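Long-range contacts in SAM dependent methyltransferase (Agrobacterium tumefaciens, PDB 2IGT), which binds S-adenosylmethionine and probably transfers its methyl group to a substrate that remains to be identified: residues G43-I48 against L303-A308; A71-L76 against R317-S322; E142-A147 against Y226-T231; L155-L160 against A174-T179. All coordinates share one frame; numbering follows the deposited sequence.

Contact 1: residues G43-I48 against L303-A308; sequences GDFHLI and LVIREA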
loop_
_atom_site.group_PDB
_atom_site.type_symbol
_atom_site.label_atom_id
_atom_site.label_comp_id
_atom_site.label_asym_id
_atom_site.label_seq_id
_atom_site.Cartn_x
_atom_site.Cartn_y
_atom_site.Cartn_z
ATOM N N GLY A 43 14.512 25.831 -26.568
ATOM C CA GLY A 43 14.285 24.570 -27.267
ATOM C C GLY A 43 12.954 23.915 -26.940
ATOM O O GLY A 43 11.885 24.420 -27.338
ATOM N N ASP A 44 13.013 22.797 -26.217
ATOM C CA ASP A 44 11.827 21.965 -26.041
ATOM C C ASP A 44 10.923 22.387 -24.878
ATOM O O ASP A 44 9.872 21.796 -24.691
ATOM C CB ASP A 44 12.192 20.480 -25.911
ATOM C CG ASP A 44 12.373 19.787 -27.258
ATOM O OD1 ASP A 44 12.147 20.403 -28.324
ATOM O OD2 ASP A 44 12.759 18.608 -27.237
ATOM N N PHE A 45 11.311 23.389 -24.093
ATOM C CA PHE A 45 10.446 23.843 -23.009
ATOM C C PHE A 45 10.278 25.351 -22.968
ATOM O O PHE A 45 11.256 26.107 -23.034
ATOM C CB PHE A 45 10.920 23.405 -21.604
ATOM C CG PHE A 45 10.131 24.065 -20.492
ATOM C CD1 PHE A 45 8.801 23.668 -20.224
ATOM C CD2 PHE A 45 10.688 25.111 -19.746
ATOM C CE1 PHE A 45 8.043 24.297 -19.219
ATOM C CE2 PHE A 45 9.953 25.761 -18.741
ATOM C CZ PHE A 45 8.624 25.355 -18.450
ATOM N N HIS A 46 9.039 25.795 -22.827
ATOM C CA HIS A 46 8.826 27.106 -22.233
ATOM C C HIS A 46 7.451 27.252 -21.622
ATOM O O HIS A 46 6.511 26.531 -21.968
ATOM C CB HIS A 46 9.122 28.240 -23.200
ATOM C CG HIS A 46 8.246 28.234 -24.394
ATOM N ND1 HIS A 46 8.528 27.481 -25.514
ATOM C CD2 HIS A 46 7.087 28.887 -24.650
ATOM C CE1 HIS A 46 7.571 27.668 -26.413
ATOM N NE2 HIS A 46 6.688 28.520 -25.915
ATOM N N LEU A 47 7.367 28.190 -20.695
ATOM C CA LEU A 47 6.120 28.533 -20.032
ATOM C C LEU A 47 5.443 29.580 -20.895
ATOM O O LEU A 47 5.965 30.689 -21.040
ATOM C CB LEU A 47 6.436 29.107 -18.654
ATOM C CG LEU A 47 5.261 29.702 -17.859
ATOM C CD1 LEU A 47 4.249 28.603 -17.542
ATOM C CD2 LEU A 47 5.834 30.318 -16.565
ATOM N N ILE A 48 4.323 29.205 -21.507
ATOM C CA ILE A 48 3.581 30.097 -22.406
ATOM C C ILE A 48 2.822 31.155 -21.633
ATOM O O ILE A 48 2.929 32.333 -21.956
ATOM C CB ILE A 48 2.624 29.304 -23.344
ATOM C CG1 ILE A 48 3.460 28.393 -24.254
ATOM C CG2 ILE A 48 1.792 30.270 -24.243
ATOM C CD1 ILE A 48 2.644 27.341 -24.913
ATOM N N LEU A 303 15.059 29.602 -7.659
ATOM C CA LEU A 303 15.139 29.265 -9.088
ATOM C C LEU A 303 13.753 29.519 -9.695
ATOM O O LEU A 303 12.763 28.956 -9.231
ATOM C CB LEU A 303 15.523 27.795 -9.277
ATOM C CG LEU A 303 15.501 27.253 -10.712
ATOM C CD1 LEU A 303 16.535 27.981 -11.602
ATOM C CD2 LEU A 303 15.800 25.745 -10.715
ATOM N N VAL A 304 13.702 30.365 -10.730
ATOM C CA VAL A 304 12.426 30.808 -11.272
ATOM C C VAL A 304 12.405 30.572 -12.786
ATOM O O VAL A 304 13.469 30.457 -13.440
ATOM C CB VAL A 304 12.151 32.306 -10.938
ATOM C CG1 VAL A 304 12.470 32.587 -9.469
ATOM C CG2 VAL A 304 12.995 33.226 -11.807
ATOM N N ILE A 305 11.192 30.460 -13.318
ATOM C CA ILE A 305 10.948 30.425 -14.747
ATOM C C ILE A 305 10.206 31.713 -15.092
ATOM O O ILE A 305 9.257 32.102 -14.400
ATOM C CB ILE A 305 9.970 29.267 -15.137
ATOM C CG1 ILE A 305 10.534 27.888 -14.751
ATOM C CG2 ILE A 305 9.620 29.338 -16.629
ATOM C CD1 ILE A 305 9.458 26.738 -14.731
ATOM N N ARG A 306 10.606 32.348 -16.184
ATOM C CA ARG A 306 9.864 33.480 -16.668
ATOM C C ARG A 306 8.973 33.059 -17.845
ATOM O O ARG A 306 9.428 32.381 -18.762
ATOM C CB ARG A 306 10.809 34.620 -17.072
ATOM C CG ARG A 306 10.045 35.928 -17.306
ATOM C CD ARG A 306 10.973 37.108 -17.558
ATOM N NE ARG A 306 11.784 37.492 -16.392
ATOM C CZ ARG A 306 11.395 38.347 -15.447
ATOM N NH1 ARG A 306 10.176 38.894 -15.479
ATOM N NH2 ARG A 306 12.218 38.634 -14.445
ATOM N N GLU A 307 7.710 33.467 -17.812
ATOM C CA GLU A 307 6.803 33.256 -18.941
ATOM C C GLU A 307 7.471 33.714 -20.223
ATOM O O GLU A 307 8.177 34.732 -20.246
ATOM C CB GLU A 307 5.507 34.042 -18.779
ATOM C CG GLU A 307 4.624 33.557 -17.679
ATOM C CD GLU A 307 3.422 34.447 -17.500
ATOM O OE1 GLU A 307 3.530 35.678 -17.753
ATOM O OE2 GLU A 307 2.389 33.901 -17.073
ATOM N N ALA A 308 7.251 32.966 -21.289
ATOM C CA ALA A 308 7.872 33.320 -22.562
ATOM C C ALA A 308 6.844 33.774 -23.609
ATOM O O ALA A 308 7.207 34.297 -24.655
ATOM C CB ALA A 308 8.742 32.169 -23.072
HETATM O O HOH W 1 9.580 30.068 -20.320
#
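Leu47 and Ala308 are joined by a backbone hydrogen bond where two sheets meet, between strand 45-48 at the edge of a mixed five-stranded sheet and the chain just past the end of strand 303-306, which belongs to the large mixed sheet of the methyltransferase domain. The two strands do not pair: their directions differ by 69° and their axes come no closer than 7.4 Å, so this is a corner between two sheets. Ala308 N gives its hydrogen to Leu47 O, and the same oxygen receives a CA-H...O contact from Glu307 CA at 3.4 Å. A water extends the junction by one more step, accepting from Leu47 N and donating to Arg306 O, 2.8 Å away.

Among the side chains Leu47 is central. With CG anti to the backbone N (chi1 172°), its branch reaches across to the second segment, where CB lies 3.8 Å from Ile305 CG2 and CD2 lies 3.6 Å from Glu307 CG. The CA and methylene groups of Glu307 do the packing; its carboxylate goes on to Ser50 and Arg317. Phe45, whose ring also meets Tyr59 of the neighbouring strand 54-59, brings CZ to 4.1 Å and CE2 to 4.2 Å from Ile305 CD1, the two side chains crossing at about a right angle. At the other end of the contact, the methyl CB of Ala308 rests 3.9 Å from CB of His46.

Contact 2: residues A71-L76 against R317-S322; sequences ALWRPL and RVLSTS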
loop_
_atom_site.group_PDB
_atom_site.type_symbol
_atom_site.label_atom_id
_atom_site.label_comp_id
_atom_site.label_asym_id
_atom_site.label_seq_id
_atom_site.Cartn_x
_atom_site.Cartn_y
_atom_site.Cartn_z
ATOM N N ALA A 71 0.239 30.671 -9.090
ATOM C CA ALA A 71 -0.075 31.530 -10.232
ATOM C C ALA A 71 -1.421 32.217 -9.970
ATOM O O ALA A 71 -2.431 31.918 -10.598
ATOM C CB ALA A 71 -0.080 30.724 -11.535
ATOM N N LEU A 72 -1.415 33.136 -9.005
ATOM C CA LEU A 72 -2.628 33.847 -8.559
ATOM C C LEU A 72 -3.136 34.943 -9.481
ATOM O O LEU A 72 -4.310 35.344 -9.411
ATOM C CB LEU A 72 -2.342 34.482 -7.198
ATOM C CG LEU A 72 -2.173 33.475 -6.076
ATOM C CD1 LEU A 72 -1.514 34.117 -4.854
ATOM C CD2 LEU A 72 -3.536 32.901 -5.725
ATOM N N TRP A 73 -2.230 35.450 -10.307
ATOM C CA TRP A 73 -2.532 36.494 -11.282
ATOM C C TRP A 73 -3.413 35.959 -12.429
ATOM O O TRP A 73 -3.822 34.803 -12.404
ATOM C CB TRP A 73 -1.206 37.059 -11.783
ATOM C CG TRP A 73 -0.300 35.975 -12.309
ATOM C CD1 TRP A 73 -0.381 35.376 -13.531
ATOM C CD2 TRP A 73 0.775 35.329 -11.615
ATOM N NE1 TRP A 73 0.606 34.416 -13.661
ATOM C CE2 TRP A 73 1.315 34.354 -12.493
ATOM C CE3 TRP A 73 1.338 35.472 -10.332
ATOM C CZ2 TRP A 73 2.408 33.562 -12.155
ATOM C CZ3 TRP A 73 2.416 34.662 -9.987
ATOM C CH2 TRP A 73 2.945 33.724 -10.887
ATOM N N ARG A 74 -3.667 36.815 -13.422
ATOM C CA ARG A 74 -4.494 36.499 -14.585
ATOM C C ARG A 74 -3.672 35.982 -15.766
ATOM O O ARG A 74 -2.536 36.408 -15.964
ATOM C CB ARG A 74 -5.248 37.750 -15.041
ATOM C CG ARG A 74 -6.752 37.675 -14.866
ATOM C CD ARG A 74 -7.420 39.021 -15.142
ATOM N NE ARG A 74 -7.459 39.860 -13.946
ATOM C CZ ARG A 74 -6.637 40.875 -13.712
ATOM N NH1 ARG A 74 -5.704 41.194 -14.600
ATOM N NH2 ARG A 74 -6.746 41.570 -12.586
ATOM N N PRO A 75 -4.252 35.070 -16.562
ATOM C CA PRO A 75 -3.598 34.640 -17.813
ATOM C C PRO A 75 -3.586 35.802 -18.817
ATOM O O PRO A 75 -4.534 36.592 -18.849
ATOM C CB PRO A 75 -4.517 33.518 -18.331
ATOM C CG PRO A 75 -5.302 33.084 -17.138
ATOM C CD PRO A 75 -5.519 34.342 -16.336
ATOM N N LEU A 76 -2.517 35.933 -19.591
ATOM C CA LEU A 76 -2.413 37.033 -20.553
ATOM C C LEU A 76 -2.507 36.600 -22.020
ATOM O O LEU A 76 -2.454 37.437 -22.914
ATOM C CB LEU A 76 -1.108 37.783 -20.328
ATOM C CG LEU A 76 -0.952 38.502 -18.978
ATOM C CD1 LEU A 76 0.453 39.083 -18.882
ATOM C CD2 LEU A 76 -2.036 39.581 -18.777
ATOM N N ARG A 317 5.703 37.272 -16.517
ATOM C CA ARG A 317 5.770 37.134 -15.065
ATOM C C ARG A 317 6.759 36.041 -14.644
ATOM O O ARG A 317 7.023 35.110 -15.405
ATOM C CB ARG A 317 4.397 36.762 -14.485
ATOM C CG ARG A 317 3.412 37.941 -14.208
ATOM C CD ARG A 317 2.624 38.348 -15.437
ATOM N NE ARG A 317 1.951 37.235 -16.119
ATOM C CZ ARG A 317 0.630 37.025 -16.151
ATOM N NH1 ARG A 317 -0.222 37.840 -15.526
ATOM N NH2 ARG A 317 0.153 35.993 -16.841
ATOM N N VAL A 318 7.212 36.136 -13.391
ATOM C CA VAL A 318 8.130 35.178 -12.770
ATOM C C VAL A 318 7.305 34.115 -12.035
ATOM O O VAL A 318 6.429 34.456 -11.228
ATOM C CB VAL A 318 9.086 35.942 -11.772
ATOM C CG1 VAL A 318 9.871 35.014 -10.885
ATOM C CG2 VAL A 318 10.046 36.879 -12.533
ATOM N N LEU A 319 7.578 32.842 -12.330
ATOM C CA LEU A 319 7.060 31.722 -11.571
ATOM C C LEU A 319 8.210 31.057 -10.812
ATOM O O LEU A 319 9.054 30.380 -11.408
ATOM C CB LEU A 319 6.380 30.693 -12.472
ATOM C CG LEU A 319 5.848 29.435 -11.759
ATOM C CD1 LEU A 319 4.792 29.775 -10.668
ATOM C CD2 LEU A 319 5.265 28.463 -12.785
ATOM N N SER A 320 8.254 31.270 -9.505
ATOM C CA SER A 320 9.318 30.710 -8.706
ATOM C C SER A 320 8.988 29.239 -8.417
ATOM O O SER A 320 7.868 28.924 -8.004
ATOM C CB SER A 320 9.464 31.511 -7.423
ATOM O OG SER A 320 10.472 30.968 -6.604
ATOM N N THR A 321 9.951 28.353 -8.666
ATOM C CA THR A 321 9.725 26.914 -8.574
ATOM C C THR A 321 10.320 26.247 -7.320
ATOM O O THR A 321 9.805 25.247 -6.852
ATOM C CB THR A 321 10.330 26.172 -9.801
ATOM O OG1 THR A 321 11.762 26.206 -9.739
ATOM C CG2 THR A 321 9.907 26.862 -11.124
ATOM N N SER A 322 11.435 26.770 -6.810
ATOM C CA SER A 322 12.213 25.992 -5.855
ATOM C C SER A 322 13.273 26.875 -5.241
ATOM O O SER A 322 13.499 28.009 -5.700
ATOM C CB SER A 322 12.905 24.789 -6.557
ATOM O OG SER A 322 13.582 25.259 -7.710
#
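Arg317 and Trp73 are brought together by the torsions of their side chains. The arginine chain bends at both chi2 (85°) and chi3 (51°), which folds its guanidinium back toward the loop 71-76, while the indole of Trp73 is held with CG between its own backbone N and carbonyl carbon. The guanidinium thereby enters a slot between two side chains. Trp73 CD1 lies over one face, toward the rim and 3.2 Å from Arg317 NH1; Leu76 CD1 lies over the centre of the opposite face, 3.4 Å from Arg317 CZ. The indole and guanidinium planes are inclined by 50°, so the two groups do not stack in parallel.

In its own plane the guanidinium is gripped from the end. Arg317 NH1 and NH2 both donate to Arg74 O, at 2.8 Å from NH1 and 2.9 Å from NH2, a forked pair whose N-H...O angles are both clearly bent because one oxygen serves two donors. Arg317 NE forms a salt bridge with Glu307, and Trp73 NE1 is bonded to Ser50. These bonds and the two covered faces leave the group little freedom to rotate. Farther along, Trp73 CH2 approaches Val318 O at 3.6 Å and meets Leu319 CD1 at 4.4 Å.

The arrangement is a guanidinium layered between an aromatic and an aliphatic side chain and tied end-on through NH1 and NH2 to a backbone carbonyl, here joining the loop before helix 79-83 to the start of strand 318-328 in the mixed sheet.

Contact 3: residues E142-A147 against Y226-T231; sequences EWLKNA and YDIILT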
loop_
_atom_site.group_PDB
_atom_site.type_symbol
_atom_site.label_atom_id
_atom_site.label_comp_id
_atom_site.label_asym_id
_atom_site.label_seq_id
_atom_site.Cartn_x
_atom_site.Cartn_y
_atom_site.Cartn_z
ATOM N N GLU A 142 23.494 23.584 -16.398
ATOM C CA GLU A 142 24.477 24.421 -17.078
ATOM C C GLU A 142 25.731 24.638 -16.233
ATOM O O GLU A 142 26.857 24.535 -16.745
ATOM C CB GLU A 142 23.839 25.752 -17.521
ATOM C CG GLU A 142 22.930 25.569 -18.744
ATOM C CD GLU A 142 22.031 26.763 -19.069
ATOM O OE1 GLU A 142 21.695 27.576 -18.175
ATOM O OE2 GLU A 142 21.629 26.864 -20.246
ATOM N N TRP A 143 25.524 24.940 -14.951
ATOM C CA TRP A 143 26.612 25.069 -13.975
ATOM C C TRP A 143 27.411 23.753 -13.915
ATOM O O TRP A 143 28.635 23.753 -13.982
ATOM C CB TRP A 143 26.099 25.489 -12.583
ATOM C CG TRP A 143 27.211 25.440 -11.569
ATOM C CD1 TRP A 143 28.083 26.448 -11.227
ATOM C CD2 TRP A 143 27.593 24.297 -10.804
ATOM N NE1 TRP A 143 28.997 25.984 -10.289
ATOM C CE2 TRP A 143 28.716 24.670 -10.015
ATOM C CE3 TRP A 143 27.090 22.985 -10.699
ATOM C CZ2 TRP A 143 29.341 23.770 -9.125
ATOM C CZ3 TRP A 143 27.715 22.092 -9.812
ATOM C CH2 TRP A 143 28.831 22.490 -9.044
ATOM N N LEU A 144 26.686 22.638 -13.825
ATOM C CA LEU A 144 27.268 21.297 -13.793
ATOM C C LEU A 144 28.050 20.934 -15.075
ATOM O O LEU A 144 29.189 20.504 -15.003
ATOM C CB LEU A 144 26.140 20.287 -13.530
ATOM C CG LEU A 144 26.479 18.801 -13.600
ATOM C CD1 LEU A 144 27.452 18.437 -12.500
ATOM C CD2 LEU A 144 25.165 17.972 -13.482
ATOM N N LYS A 145 27.420 21.110 -16.236
ATOM C CA LYS A 145 28.085 20.897 -17.528
ATOM C C LYS A 145 29.396 21.681 -17.604
ATOM O O LYS A 145 30.450 21.097 -17.911
ATOM C CB LYS A 145 27.138 21.259 -18.699
ATOM C CG LYS A 145 27.678 20.932 -20.119
ATOM C CD LYS A 145 26.550 21.148 -21.141
ATOM C CE LYS A 145 26.956 20.912 -22.619
ATOM N NZ LYS A 145 28.034 21.814 -22.998
ATOM N N ASN A 146 29.338 22.990 -17.338
ATOM C CA ASN A 146 30.537 23.833 -17.332
ATOM C C ASN A 146 31.624 23.304 -16.387
ATOM O O ASN A 146 32.793 23.186 -16.781
ATOM C CB ASN A 146 30.205 25.282 -16.949
ATOM C CG ASN A 146 31.470 26.147 -16.809
ATOM O OD1 ASN A 146 31.915 26.455 -15.702
ATOM N ND2 ASN A 146 32.075 26.483 -17.939
ATOM N N ALA A 147 31.241 22.998 -15.147
ATOM C CA ALA A 147 32.192 22.492 -14.161
ATOM C C ALA A 147 32.883 21.204 -14.646
ATOM O O ALA A 147 34.101 21.109 -14.556
ATOM C CB ALA A 147 31.531 22.266 -12.801
ATOM N N TYR A 226 33.591 12.551 -3.684
ATOM C CA TYR A 226 33.057 13.053 -4.950
ATOM C C TYR A 226 33.473 14.508 -5.126
ATOM O O TYR A 226 33.648 15.254 -4.150
ATOM C CB TYR A 226 31.518 12.984 -4.938
ATOM C CG TYR A 226 30.984 11.572 -4.817
ATOM C CD1 TYR A 226 30.675 10.846 -5.953
ATOM C CD2 TYR A 226 30.828 10.952 -3.553
ATOM C CE1 TYR A 226 30.173 9.559 -5.871
ATOM C CE2 TYR A 226 30.343 9.641 -3.456
ATOM C CZ TYR A 226 30.003 8.961 -4.641
ATOM O OH TYR A 226 29.516 7.664 -4.630
ATOM N N ASP A 227 33.633 14.902 -6.376
ATOM C CA ASP A 227 34.037 16.262 -6.717
ATOM C C ASP A 227 32.837 17.192 -6.760
ATOM O O ASP A 227 32.961 18.397 -6.476
ATOM C CB ASP A 227 34.753 16.262 -8.053
ATOM C CG ASP A 227 35.984 15.364 -8.040
ATOM O OD1 ASP A 227 36.929 15.647 -7.274
ATOM O OD2 ASP A 227 35.988 14.353 -8.770
ATOM N N ILE A 228 31.687 16.646 -7.152
ATOM C CA ILE A 228 30.443 17.423 -7.151
ATOM C C ILE A 228 29.334 16.584 -6.549
ATOM O O ILE A 228 29.195 15.395 -6.878
ATOM C CB ILE A 228 30.042 17.940 -8.590
ATOM C CG1 ILE A 228 31.140 18.883 -9.139
ATOM C CG2 ILE A 228 28.594 18.580 -8.575
ATOM C CD1 ILE A 228 30.940 19.379 -10.581
ATOM N N ILE A 229 28.551 17.195 -5.658
ATOM C CA ILE A 229 27.398 16.515 -5.101
ATOM C C ILE A 229 26.177 17.380 -5.339
ATOM O O ILE A 229 26.181 18.564 -4.984
ATOM C CB ILE A 229 27.546 16.232 -3.570
ATOM C CG1 ILE A 229 28.724 15.293 -3.305
ATOM C CG2 ILE A 229 26.210 15.608 -2.990
ATOM C CD1 ILE A 229 29.071 15.151 -1.799
ATOM N N LEU A 230 25.170 16.794 -5.980
ATOM C CA LEU A 230 23.852 17.420 -6.115
ATOM C C LEU A 230 22.849 16.658 -5.270
ATOM O O LEU A 230 22.868 15.429 -5.243
ATOM C CB LEU A 230 23.377 17.395 -7.569
ATOM C CG LEU A 230 24.485 17.601 -8.601
ATOM C CD1 LEU A 230 23.979 17.191 -9.999
ATOM C CD2 LEU A 230 25.003 19.044 -8.575
ATOM N N THR A 231 21.973 17.381 -4.587
ATOM C CA THR A 231 20.941 16.707 -3.795
ATOM C C THR A 231 19.639 17.471 -3.882
ATOM O O THR A 231 19.605 18.702 -3.692
ATOM C CB THR A 231 21.419 16.428 -2.341
ATOM O OG1 THR A 231 20.429 15.659 -1.633
ATOM C CG2 THR A 231 21.769 17.735 -1.561
#
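Ile228 meets Trp143, Leu144 and Ala147 in turn, and its two outer methyl groups divide the work. CG2, anti to the backbone N of the isoleucine, points at the edge of the indole, in the ring plane and 3.8 Å from Trp143 CZ3. CD1, at the end of the longer branch, comes instead against Ala147 CB at 3.7 Å, with Trp143 CH2 also close by. One side chain of the strand thus touches residues on two successive turns of the helix.

Leu144 lies beside it and straddles two strand residues with its forked end: CD1 is 4.1 Å from Ile228 CG2, while CD2 reaches Leu230 CD1 at 3.8 Å. Its chi1 of 174° sends the fork toward the strand. This is helix 138-150 lying against the central sheet of a Rossmann-like methyltransferase fold, nearly antiparallel to strand 228-231, with the two directions 165° apart and the axes 11.1 Å from each other. Ile228 and Leu230 face the helix, whereas Ile229 between them points to the other side of the sheet.

Leu230 completes the apolar group, its CD2 touching Trp143 CZ3 more loosely at 4.3 Å; it also packs on Val270 of the adjacent strand and on Ala167 of helix 166-173. The indole has further partners beyond this contact: Trp143 NE1 donates to Glu328, and Arg326 makes a cation-pi contact with the ring.

Contact 4: residues L155-L160 against A174-T179; sequences LKVLNL and AGAEVT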
loop_
_atom_site.group_PDB
_atom_site.type_symbol
_atom_site.label_atom_id
_atom_site.label_comp_id
_atom_site.label_asym_id
_atom_site.label_seq_id
_atom_site.Cartn_x
_atom_site.Cartn_y
_atom_site.Cartn_z
ATOM N N LEU A 155 35.518 14.307 -13.466
ATOM C CA LEU A 155 34.945 14.520 -12.140
ATOM C C LEU A 155 34.054 13.377 -11.683
ATOM O O LEU A 155 33.295 12.816 -12.483
ATOM C CB LEU A 155 34.130 15.809 -12.126
ATOM C CG LEU A 155 34.939 17.079 -12.410
ATOM C CD1 LEU A 155 34.046 18.278 -12.066
ATOM C CD2 LEU A 155 36.257 17.075 -11.593
ATOM N N LYS A 156 34.127 13.058 -10.391
ATOM C CA LYS A 156 33.156 12.156 -9.762
ATOM C C LYS A 156 31.961 12.980 -9.303
ATOM O O LYS A 156 32.122 13.875 -8.462
ATOM C CB LYS A 156 33.784 11.453 -8.567
ATOM C CG LYS A 156 34.893 10.477 -8.931
ATOM C CD LYS A 156 35.551 9.875 -7.666
ATOM C CE LYS A 156 36.587 10.832 -7.050
ATOM N NZ LYS A 156 37.159 10.266 -5.772
ATOM N N VAL A 157 30.786 12.685 -9.862
ATOM C CA VAL A 157 29.548 13.437 -9.582
ATOM C C VAL A 157 28.549 12.520 -8.894
ATOM O O VAL A 157 28.248 11.428 -9.382
ATOM C CB VAL A 157 28.930 14.038 -10.882
ATOM C CG1 VAL A 157 27.546 14.679 -10.620
ATOM C CG2 VAL A 157 29.929 15.033 -11.521
ATOM N N LEU A 158 28.040 12.968 -7.760
ATOM C CA LEU A 158 26.989 12.242 -7.058
ATOM C C LEU A 158 25.694 13.020 -7.191
ATOM O O LEU A 158 25.663 14.231 -6.969
ATOM C CB LEU A 158 27.356 12.071 -5.560
ATOM C CG LEU A 158 26.355 11.398 -4.600
ATOM C CD1 LEU A 158 26.146 9.908 -4.977
ATOM C CD2 LEU A 158 26.897 11.528 -3.181
ATOM N N ASN A 159 24.621 12.321 -7.528
ATOM C CA ASN A 159 23.316 12.936 -7.728
ATOM C C ASN A 159 22.298 12.215 -6.844
ATOM O O ASN A 159 21.880 11.088 -7.162
ATOM C CB ASN A 159 22.930 12.850 -9.224
ATOM C CG ASN A 159 21.637 13.600 -9.545
ATOM O OD1 ASN A 159 21.163 14.419 -8.744
ATOM N ND2 ASN A 159 21.055 13.314 -10.716
ATOM N N LEU A 160 21.951 12.837 -5.714
ATOM C CA LEU A 160 21.020 12.247 -4.722
ATOM C C LEU A 160 19.578 12.642 -4.986
ATOM O O LEU A 160 19.317 13.809 -5.285
ATOM C CB LEU A 160 21.403 12.682 -3.283
ATOM C CG LEU A 160 22.838 12.388 -2.847
ATOM C CD1 LEU A 160 23.045 12.899 -1.416
ATOM C CD2 LEU A 160 23.096 10.858 -2.941
ATOM N N ALA A 174 29.177 15.012 -20.460
ATOM C CA ALA A 174 30.335 15.893 -20.308
ATOM C C ALA A 174 31.613 15.181 -19.849
ATOM O O ALA A 174 32.693 15.805 -19.781
ATOM C CB ALA A 174 29.978 17.065 -19.352
ATOM N N GLY A 175 31.517 13.885 -19.554
ATOM C CA GLY A 175 32.694 13.103 -19.204
ATOM C C GLY A 175 32.847 12.729 -17.739
ATOM O O GLY A 175 33.882 12.199 -17.343
ATOM N N ALA A 176 31.819 12.965 -16.927
ATOM C CA ALA A 176 31.903 12.626 -15.504
ATOM C C ALA A 176 31.641 11.146 -15.222
ATOM O O ALA A 176 30.932 10.470 -15.965
ATOM C CB ALA A 176 30.915 13.473 -14.692
ATOM N N GLU A 177 32.208 10.669 -14.118
ATOM C CA GLU A 177 31.832 9.384 -13.530
ATOM C C GLU A 177 30.698 9.666 -12.538
ATOM O O GLU A 177 30.901 10.337 -11.519
ATOM C CB GLU A 177 33.058 8.757 -12.876
ATOM C CG GLU A 177 34.259 8.799 -13.844
ATOM C CD GLU A 177 35.552 8.186 -13.305
ATOM O OE1 GLU A 177 35.610 7.833 -12.102
ATOM O OE2 GLU A 177 36.516 8.069 -14.107
ATOM N N VAL A 178 29.498 9.175 -12.868
ATOM C CA VAL A 178 28.259 9.569 -12.181
ATOM C C VAL A 178 27.756 8.427 -11.300
ATOM O O VAL A 178 27.762 7.255 -11.712
ATOM C CB VAL A 178 27.153 9.963 -13.194
ATOM C CG1 VAL A 178 25.861 10.483 -12.451
ATOM C CG2 VAL A 178 27.684 11.041 -14.135
ATOM N N THR A 179 27.383 8.772 -10.071
ATOM C CA THR A 179 26.626 7.872 -9.207
ATOM C C THR A 179 25.247 8.512 -8.973
ATOM O O THR A 179 25.135 9.655 -8.469
ATOM C CB THR A 179 27.381 7.607 -7.889
ATOM O OG1 THR A 179 28.636 6.983 -8.198
ATOM C CG2 THR A 179 26.545 6.693 -6.933
#
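Ala176, leaving the Schellman motif that Gly175 forms with its positive phi after helix 166-173, packs its methyl group against the start of strand 156-160, its CB 3.3 Å from Leu155 O and 3.7 Å from Val157 CG2. At Glu177 regular parallel pairing begins: its N donates to Leu155 O, and its O accepts from Val157 N in a straighter bond of 170°. The side chain stands beside Lys156 on one face of the sheet, but the charged ends diverge, with OE1 7.0 Å from Lys156 NZ, and the lysine ammonium is bonded to Thr225 O instead.

Helix 166-173 and the two strands form a beta-alpha-beta unit, as in the Rossmann-like fold of SAM-dependent methyltransferases. Val178 points to the helix side, as does its partner Val157, and packs on Ser168, Ala171 and Ala172. Thr179 returns to the face of Lys156 and bonds at both backbone ends, its N to Val157 O at 2.9 Å and its O to Asn159 N. Its CG2, anti to the backbone N, lies 3.8 Å from Leu158 CD1, while OG1 pairs with Arg206.

Overall arrangement
Contacts 1 and 2 form one junction between the two sheets, their centres about 11 Å apart: strands 297-306 and 318-328 are neighbours, and a salt bridge of 2.8 Å from Glu307 OE1 to Arg317 NE ties them. Contacts 3 and 4, about 8 Å apart between centres, lie on the neighbouring strands 228-231 and 156-160, with Asp227 N 2.8 Å from Lys156 O. Both pairs reach the same mixed sheet but do not touch each other; contacts 2 and 4 lie farthest apart, about 34 Å between centres. Contact 4 nests in the loop closed by contact 3. Bound S-adenosylmethionine lies about 9 Å from the side chain of Asn159 and about 11 Å from that of Leu230.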